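Long-range contact in uncharacterized protein (Thermus thermophilus HB8, PDB 6SCE), which is a type III CRISPR defence nuclease that cuts DNA when activated by cyclic oligoadenylate, which probably binds its CARF domains: residues Glu134-Leu148 with Gly179-Tyr191. Sequence-based numbering, arbitrary orientation.
Sequences EAEALTLEEYARLYL and GVFVVHRGLPYWY. With nucleotides of chain B.
Val183 is a bump on strand 179-184, and it presses into a hollow between the carbonyl of Leu138, the backbone and CB of Leu140, and the Tyr143 ring. Its CG2 lies 3.6 Å from Tyr143 CD2 and also touches the backbone of Leu140. Its CG1, anti to the backbone N (chi1 176°), turns to Leu138 O. Two residues earlier, the Phe181 ring fills the next hollow. Its edge meets Tyr143 CB, 4.0 Å from CE2, and Tyr147 and Leu148 come up to it obliquely. Strands 179-184 and 187-191 form a beta hairpin closed by a type I' turn, and helix 140-148, started by a Thr139-Glu142 capping box, packs over it. At the turn, Ala137 CB sits 3.6 Å from Gly186 CA. A side chain on Gly186 would clash there. Gly186 CA also points a C-H at Leu138 O. Two waters bridge Leu138 and Gly186. Tyr143 reaches past Val183 and donates from OH to Gly186 O at 2.5 Å, tilted 31° from the carbonyl plane. The same OH accepts from N6 of nucleotide A2 of chain B at 3.0 Å, a nearly straight bond. A phenylalanine here would probably leave Gly186 O without this donor and weaken the hold on the adenine. Tyr147 OH, also bonded to Asp13, takes a second bond from N6. Glu134 and Arg185 pair as a salt bridge at the turn with weak bonds from NE, their planar groups nearly coplanar; the place of Glu134 OE2 and Arg185 NH2 is doubtful.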
loop_
_atom_site.group_PDB
_atom_site.type_symbol
_atom_site.label_atom_id
_atom_site.label_comp_id
_atom_site.label_asym_id
_atom_site.label_seq_id
_atom_site.Cartn_x
_atom_site.Cartn_y
_atom_site.Cartn_z
ATOM N N GLU A 134 6.834 -26.311 -0.046
ATOM C CA GLU A 134 5.629 -27.062 -0.390
ATOM C C GLU A 134 5.067 -27.760 0.795
ATOM O O GLU A 134 3.872 -27.748 1.002
ATOM C CB GLU A 134 5.921 -28.154 -1.428
ATOM C CG GLU A 134 6.262 -27.625 -2.783
ATOM C CD GLU A 134 5.074 -27.066 -3.540
ATOM O OE1 GLU A 134 3.893 -27.227 -3.133
ATOM O OE2 GLU A 134 5.353 -26.436 -4.577
ATOM N N ALA A 135 5.931 -28.391 1.583
ATOM C CA ALA A 135 5.485 -29.216 2.705
ATOM C C ALA A 135 4.995 -28.402 3.889
ATOM O O ALA A 135 4.019 -28.765 4.535
ATOM C CB ALA A 135 6.611 -30.149 3.161
ATOM N N GLU A 136 5.710 -27.310 4.169
ATOM C CA GLU A 136 5.422 -26.438 5.308
ATOM C C GLU A 136 4.297 -25.418 5.046
ATOM O O GLU A 136 3.774 -24.817 5.976
ATOM C CB GLU A 136 6.697 -25.657 5.651
ATOM C CG GLU A 136 7.867 -26.540 6.060
ATOM C CD GLU A 136 8.812 -26.885 4.916
ATOM O OE1 GLU A 136 8.400 -26.835 3.730
ATOM O OE2 GLU A 136 10.000 -27.185 5.197
ATOM N N ALA A 137 3.950 -25.225 3.779
ATOM C CA ALA A 137 2.854 -24.302 3.386
ATOM C C ALA A 137 1.642 -24.369 4.279
ATOM O O ALA A 137 1.136 -25.466 4.610
ATOM C CB ALA A 137 2.425 -24.613 1.957
ATOM N N LEU A 138 1.132 -23.209 4.693
ATOM C CA LEU A 138 -0.041 -23.220 5.539
ATOM C C LEU A 138 -1.239 -23.868 4.799
ATOM O O LEU A 138 -1.466 -23.643 3.589
ATOM C CB LEU A 138 -0.416 -21.801 5.991
ATOM C CG LEU A 138 0.232 -21.326 7.299
ATOM C CD1 LEU A 138 1.735 -21.475 7.290
ATOM C CD2 LEU A 138 -0.199 -19.887 7.569
ATOM N N THR A 139 -2.002 -24.624 5.554
ATOM C CA THR A 139 -3.213 -25.271 5.059
ATOM C C THR A 139 -4.384 -24.322 5.214
ATOM O O THR A 139 -4.322 -23.296 5.899
ATOM C CB THR A 139 -3.518 -26.541 5.880
ATOM O OG1 THR A 139 -3.831 -26.158 7.224
ATOM C CG2 THR A 139 -2.317 -27.526 5.852
ATOM N N LEU A 140 -5.497 -24.673 4.604
ATOM C CA LEU A 140 -6.711 -23.901 4.763
ATOM C C LEU A 140 -7.103 -23.846 6.214
ATOM O O LEU A 140 -7.532 -22.804 6.712
ATOM C CB LEU A 140 -7.846 -24.453 3.888
ATOM C CG LEU A 140 -9.078 -23.532 3.894
ATOM C CD1 LEU A 140 -9.767 -23.455 2.547
ATOM C CD2 LEU A 140 -10.065 -23.912 4.991
ATOM N N GLU A 141 -6.965 -24.967 6.921
ATOM C CA GLU A 141 -7.385 -24.988 8.316
ATOM C C GLU A 141 -6.500 -24.071 9.170
ATOM O O GLU A 141 -6.977 -23.440 10.110
ATOM C CB GLU A 141 -7.295 -26.400 8.870
ATOM C CG GLU A 141 -8.367 -27.322 8.328
ATOM C CD GLU A 141 -8.218 -27.643 6.861
ATOM O OE1 GLU A 141 -7.061 -27.715 6.327
ATOM O OE2 GLU A 141 -9.313 -27.813 6.239
ATOM N N GLU A 142 -5.222 -24.037 8.839
ATOM C CA GLU A 142 -4.272 -23.119 9.558
ATOM C C GLU A 142 -4.660 -21.654 9.289
ATOM O O GLU A 142 -4.724 -20.857 10.205
ATOM C CB GLU A 142 -2.854 -23.449 9.160
ATOM C CG GLU A 142 -2.324 -24.679 9.885
ATOM C CD GLU A 142 -1.032 -25.233 9.353
ATOM O OE1 GLU A 142 -0.739 -25.068 8.150
ATOM O OE2 GLU A 142 -0.268 -25.857 10.160
ATOM N N TYR A 143 -4.938 -21.298 8.022
ATOM C CA TYR A 143 -5.444 -19.954 7.745
ATOM C C TYR A 143 -6.756 -19.646 8.434
ATOM O O TYR A 143 -6.948 -18.540 8.909
ATOM C CB TYR A 143 -5.565 -19.719 6.246
ATOM C CG TYR A 143 -4.293 -19.297 5.611
ATOM C CD1 TYR A 143 -3.744 -18.051 5.886
ATOM C CD2 TYR A 143 -3.617 -20.119 4.749
ATOM C CE1 TYR A 143 -2.586 -17.631 5.273
ATOM C CE2 TYR A 143 -2.460 -19.696 4.121
ATOM C CZ TYR A 143 -1.937 -18.456 4.405
ATOM O OH TYR A 143 -0.744 -18.044 3.809
ATOM N N ALA A 144 -7.658 -20.626 8.508
ATOM C CA ALA A 144 -8.933 -20.409 9.167
ATOM C C ALA A 144 -8.750 -20.098 10.638
ATOM O O ALA A 144 -9.423 -19.197 11.188
ATOM C CB ALA A 144 -9.862 -21.613 8.981
ATOM N N ARG A 145 -7.847 -20.796 11.310
ATOM C CA ARG A 145 -7.709 -20.522 12.730
ATOM C C ARG A 145 -6.934 -19.201 12.992
ATOM O O ARG A 145 -7.151 -18.558 13.999
ATOM C CB ARG A 145 -7.154 -21.731 13.512
ATOM C CG ARG A 145 -5.725 -22.099 13.193
ATOM C CD ARG A 145 -5.196 -23.227 14.096
ATOM N NE ARG A 145 -5.331 -22.868 15.490
ATOM C CZ ARG A 145 -5.375 -23.706 16.504
ATOM N NH1 ARG A 145 -5.202 -25.020 16.314
ATOM N NH2 ARG A 145 -5.532 -23.205 17.724
ATOM N N LEU A 146 -6.058 -18.800 12.073
ATOM C CA LEU A 146 -5.279 -17.552 12.205
ATOM C C LEU A 146 -6.008 -16.305 11.723
ATOM O O LEU A 146 -5.772 -15.234 12.261
ATOM C CB LEU A 146 -3.955 -17.659 11.427
ATOM C CG LEU A 146 -2.914 -18.664 11.975
ATOM C CD1 LEU A 146 -1.672 -18.696 11.117
ATOM C CD2 LEU A 146 -2.581 -18.293 13.405
ATOM N N TYR A 147 -6.868 -16.445 10.714
ATOM C CA TYR A 147 -7.548 -15.302 10.078
ATOM C C TYR A 147 -9.053 -15.307 10.302
ATOM O O TYR A 147 -9.638 -14.284 10.667
ATOM C CB TYR A 147 -7.343 -15.313 8.573
ATOM C CG TYR A 147 -5.929 -15.059 8.052
ATOM C CD1 TYR A 147 -4.863 -14.764 8.905
ATOM C CD2 TYR A 147 -5.680 -15.095 6.682
ATOM C CE1 TYR A 147 -3.595 -14.511 8.390
ATOM C CE2 TYR A 147 -4.413 -14.850 6.162
ATOM C CZ TYR A 147 -3.378 -14.550 7.015
ATOM O OH TYR A 147 -2.112 -14.283 6.492
ATOM N N LEU A 148 -9.698 -16.435 10.019
ATOM C CA LEU A 148 -11.156 -16.424 9.977
ATOM C C LEU A 148 -11.778 -16.510 11.368
ATOM O O LEU A 148 -12.634 -15.696 11.738
ATOM C CB LEU A 148 -11.666 -17.529 9.083
ATOM C CG LEU A 148 -11.136 -17.481 7.662
ATOM C CD1 LEU A 148 -11.785 -18.582 6.855
ATOM C CD2 LEU A 148 -11.349 -16.124 7.003
ATOM N N GLY A 179 -17.861 -14.287 -2.539
ATOM C CA GLY A 179 -16.507 -14.773 -2.644
ATOM C C GLY A 179 -16.309 -16.149 -2.077
ATOM O O GLY A 179 -17.146 -16.667 -1.311
ATOM N N VAL A 180 -15.213 -16.773 -2.486
ATOM C CA VAL A 180 -14.750 -18.034 -1.917
ATOM C C VAL A 180 -13.321 -17.820 -1.435
ATOM O O VAL A 180 -12.534 -17.247 -2.178
ATOM C CB VAL A 180 -14.740 -19.147 -2.983
ATOM C CG1 VAL A 180 -14.377 -20.489 -2.361
ATOM C CG2 VAL A 180 -16.090 -19.247 -3.682
ATOM N N PHE A 181 -13.000 -18.307 -0.231
ATOM C CA PHE A 181 -11.662 -18.168 0.326
ATOM C C PHE A 181 -10.869 -19.395 -0.085
ATOM O O PHE A 181 -11.203 -20.520 0.326
ATOM C CB PHE A 181 -11.769 -18.094 1.846
ATOM C CG PHE A 181 -10.450 -17.840 2.525
ATOM C CD1 PHE A 181 -9.902 -16.575 2.496
ATOM C CD2 PHE A 181 -9.785 -18.859 3.203
ATOM C CE1 PHE A 181 -8.689 -16.301 3.117
ATOM C CE2 PHE A 181 -8.577 -18.594 3.836
ATOM C CZ PHE A 181 -8.030 -17.326 3.784
ATOM N N VAL A 182 -9.846 -19.209 -0.921
ATOM C CA VAL A 182 -9.102 -20.315 -1.473
ATOM C C VAL A 182 -7.663 -20.267 -0.918
ATOM O O VAL A 182 -7.025 -19.214 -0.897
ATOM C CB VAL A 182 -9.093 -20.270 -3.036
ATOM C CG1 VAL A 182 -8.394 -21.469 -3.645
ATOM C CG2 VAL A 182 -10.531 -20.194 -3.577
ATOM N N VAL A 183 -7.181 -21.402 -0.451
ATOM C CA VAL A 183 -5.758 -21.567 -0.061
ATOM C C VAL A 183 -5.099 -22.544 -0.993
ATOM O O VAL A 183 -5.511 -23.696 -1.129
ATOM C CB VAL A 183 -5.598 -21.976 1.399
ATOM C CG1 VAL A 183 -4.134 -22.236 1.724
ATOM C CG2 VAL A 183 -6.177 -20.890 2.296
ATOM N N HIS A 184 -4.094 -22.057 -1.682
ATOM C CA HIS A 184 -3.369 -22.834 -2.661
ATOM C C HIS A 184 -1.885 -22.662 -2.442
ATOM O O HIS A 184 -1.384 -21.524 -2.457
ATOM C CB HIS A 184 -3.710 -22.360 -4.049
ATOM C CG HIS A 184 -3.016 -23.132 -5.118
ATOM N ND1 HIS A 184 -3.303 -24.456 -5.382
ATOM C CD2 HIS A 184 -2.042 -22.776 -5.983
ATOM C CE1 HIS A 184 -2.522 -24.880 -6.358
ATOM N NE2 HIS A 184 -1.762 -23.875 -6.755
ATOM N N ARG A 185 -1.214 -23.792 -2.187
ATOM C CA ARG A 185 0.226 -23.880 -1.963
ATOM C C ARG A 185 0.668 -22.825 -0.930
ATOM O O ARG A 185 1.636 -22.104 -1.126
ATOM C CB ARG A 185 1.015 -23.761 -3.265
ATOM C CG ARG A 185 0.643 -24.860 -4.279
ATOM C CD ARG A 185 1.364 -24.717 -5.607
ATOM N NE ARG A 185 2.790 -24.979 -5.489
ATOM C CZ ARG A 185 3.714 -24.649 -6.403
ATOM N NH1 ARG A 185 3.387 -24.052 -7.549
ATOM N NH2 ARG A 185 4.996 -24.923 -6.175
ATOM N N GLY A 186 -0.097 -22.734 0.138
ATOM C CA GLY A 186 0.271 -21.879 1.257
ATOM C C GLY A 186 -0.125 -20.424 1.188
ATOM O O GLY A 186 0.215 -19.680 2.105
ATOM N N LEU A 187 -0.829 -20.003 0.134
ATOM C CA LEU A 187 -1.213 -18.616 -0.021
ATOM C C LEU A 187 -2.721 -18.445 -0.141
ATOM O O LEU A 187 -3.418 -19.355 -0.653
ATOM C CB LEU A 187 -0.518 -18.007 -1.237
ATOM C CG LEU A 187 1.008 -17.909 -1.220
ATOM C CD1 LEU A 187 1.435 -17.355 -2.571
ATOM C CD2 LEU A 187 1.447 -17.038 -0.066
ATOM N N PRO A 188 -3.246 -17.318 0.390
ATOM C CA PRO A 188 -4.667 -17.045 0.379
ATOM C C PRO A 188 -5.104 -16.235 -0.826
ATOM O O PRO A 188 -4.400 -15.317 -1.253
ATOM C CB PRO A 188 -4.859 -16.221 1.653
ATOM C CG PRO A 188 -3.587 -15.445 1.737
ATOM C CD PRO A 188 -2.511 -16.257 1.113
ATOM N N TYR A 189 -6.315 -16.543 -1.280
ATOM C CA TYR A 189 -6.969 -15.900 -2.419
ATOM C C TYR A 189 -8.435 -15.712 -2.061
ATOM O O TYR A 189 -9.028 -16.568 -1.412
ATOM C CB TYR A 189 -6.861 -16.774 -3.672
ATOM C CG TYR A 189 -5.443 -17.093 -4.067
ATOM C CD1 TYR A 189 -4.753 -18.131 -3.455
ATOM C CD2 TYR A 189 -4.789 -16.357 -5.036
ATOM C CE1 TYR A 189 -3.448 -18.427 -3.788
ATOM C CE2 TYR A 189 -3.479 -16.653 -5.399
ATOM C CZ TYR A 189 -2.811 -17.685 -4.766
ATOM O OH TYR A 189 -1.504 -17.955 -5.100
ATOM N N TRP A 190 -9.001 -14.578 -2.446
ATOM C CA TRP A 190 -10.423 -14.280 -2.246
ATOM C C TRP A 190 -10.969 -14.195 -3.683
ATOM O O TRP A 190 -10.579 -13.339 -4.459
ATOM C CB TRP A 190 -10.571 -12.981 -1.495
ATOM C CG TRP A 190 -11.969 -12.552 -1.125
ATOM C CD1 TRP A 190 -12.520 -11.330 -1.347
ATOM C CD2 TRP A 190 -12.974 -13.329 -0.466
ATOM N NE1 TRP A 190 -13.815 -11.282 -0.869
ATOM C CE2 TRP A 190 -14.120 -12.504 -0.327
ATOM C CE3 TRP A 190 -13.023 -14.636 0.010
ATOM C CZ2 TRP A 190 -15.296 -12.946 0.273
ATOM C CZ3 TRP A 190 -14.203 -15.088 0.613
ATOM C CH2 TRP A 190 -15.314 -14.237 0.752
ATOM N N TYR A 191 -11.794 -15.165 -4.025
ATOM C CA TYR A 191 -12.173 -15.425 -5.414
ATOM C C TYR A 191 -13.657 -15.127 -5.598
ATOM O O TYR A 191 -14.508 -15.664 -4.906
ATOM C CB TYR A 191 -11.848 -16.865 -5.742
ATOM C CG TYR A 191 -12.109 -17.305 -7.162
ATOM C CD1 TYR A 191 -13.354 -17.807 -7.540
ATOM C CD2 TYR A 191 -11.112 -17.270 -8.112
ATOM C CE1 TYR A 191 -13.595 -18.249 -8.840
ATOM C CE2 TYR A 191 -11.359 -17.694 -9.418
ATOM C CZ TYR A 191 -12.592 -18.205 -9.755
ATOM O OH TYR A 191 -12.796 -18.620 -11.051
ATOM P P A B 2 4.017 -8.138 8.449
ATOM O OP1 A B 2 2.526 -8.050 8.531
ATOM O OP2 A B 2 4.827 -8.911 9.456
ATOM O "O5'" A B 2 4.368 -8.729 7.000
ATOM C "C5'" A B 2 5.729 -9.146 6.739
ATOM C "C4'" A B 2 5.817 -9.716 5.346
ATOM O "O4'" A B 2 5.045 -10.946 5.301
ATOM C "C3'" A B 2 5.286 -8.830 4.226
ATOM O "O3'" A B 2 6.128 -8.887 3.076
ATOM C "C2'" A B 2 3.936 -9.461 3.895
ATOM O "O2'" A B 2 3.568 -9.269 2.546
ATOM C "C1'" A B 2 4.224 -10.932 4.163
ATOM N N9 A B 2 3.051 -11.755 4.386
ATOM C C8 A B 2 1.794 -11.342 4.765
ATOM N N7 A B 2 0.937 -12.331 4.817
ATOM C C5 A B 2 1.660 -13.451 4.435
ATOM C C6 A B 2 1.305 -14.805 4.277
ATOM N N6 A B 2 0.064 -15.266 4.417
ATOM N N1 A B 2 2.290 -15.666 3.924
ATOM C C2 A B 2 3.512 -15.171 3.686
ATOM N N3 A B 2 3.960 -13.919 3.788
ATOM C C4 A B 2 2.967 -13.100 4.164
HETATM O O HOH W 1 2.221 -20.589 3.767
HETATM O O HOH W 2 -1.779 -24.877 1.278
#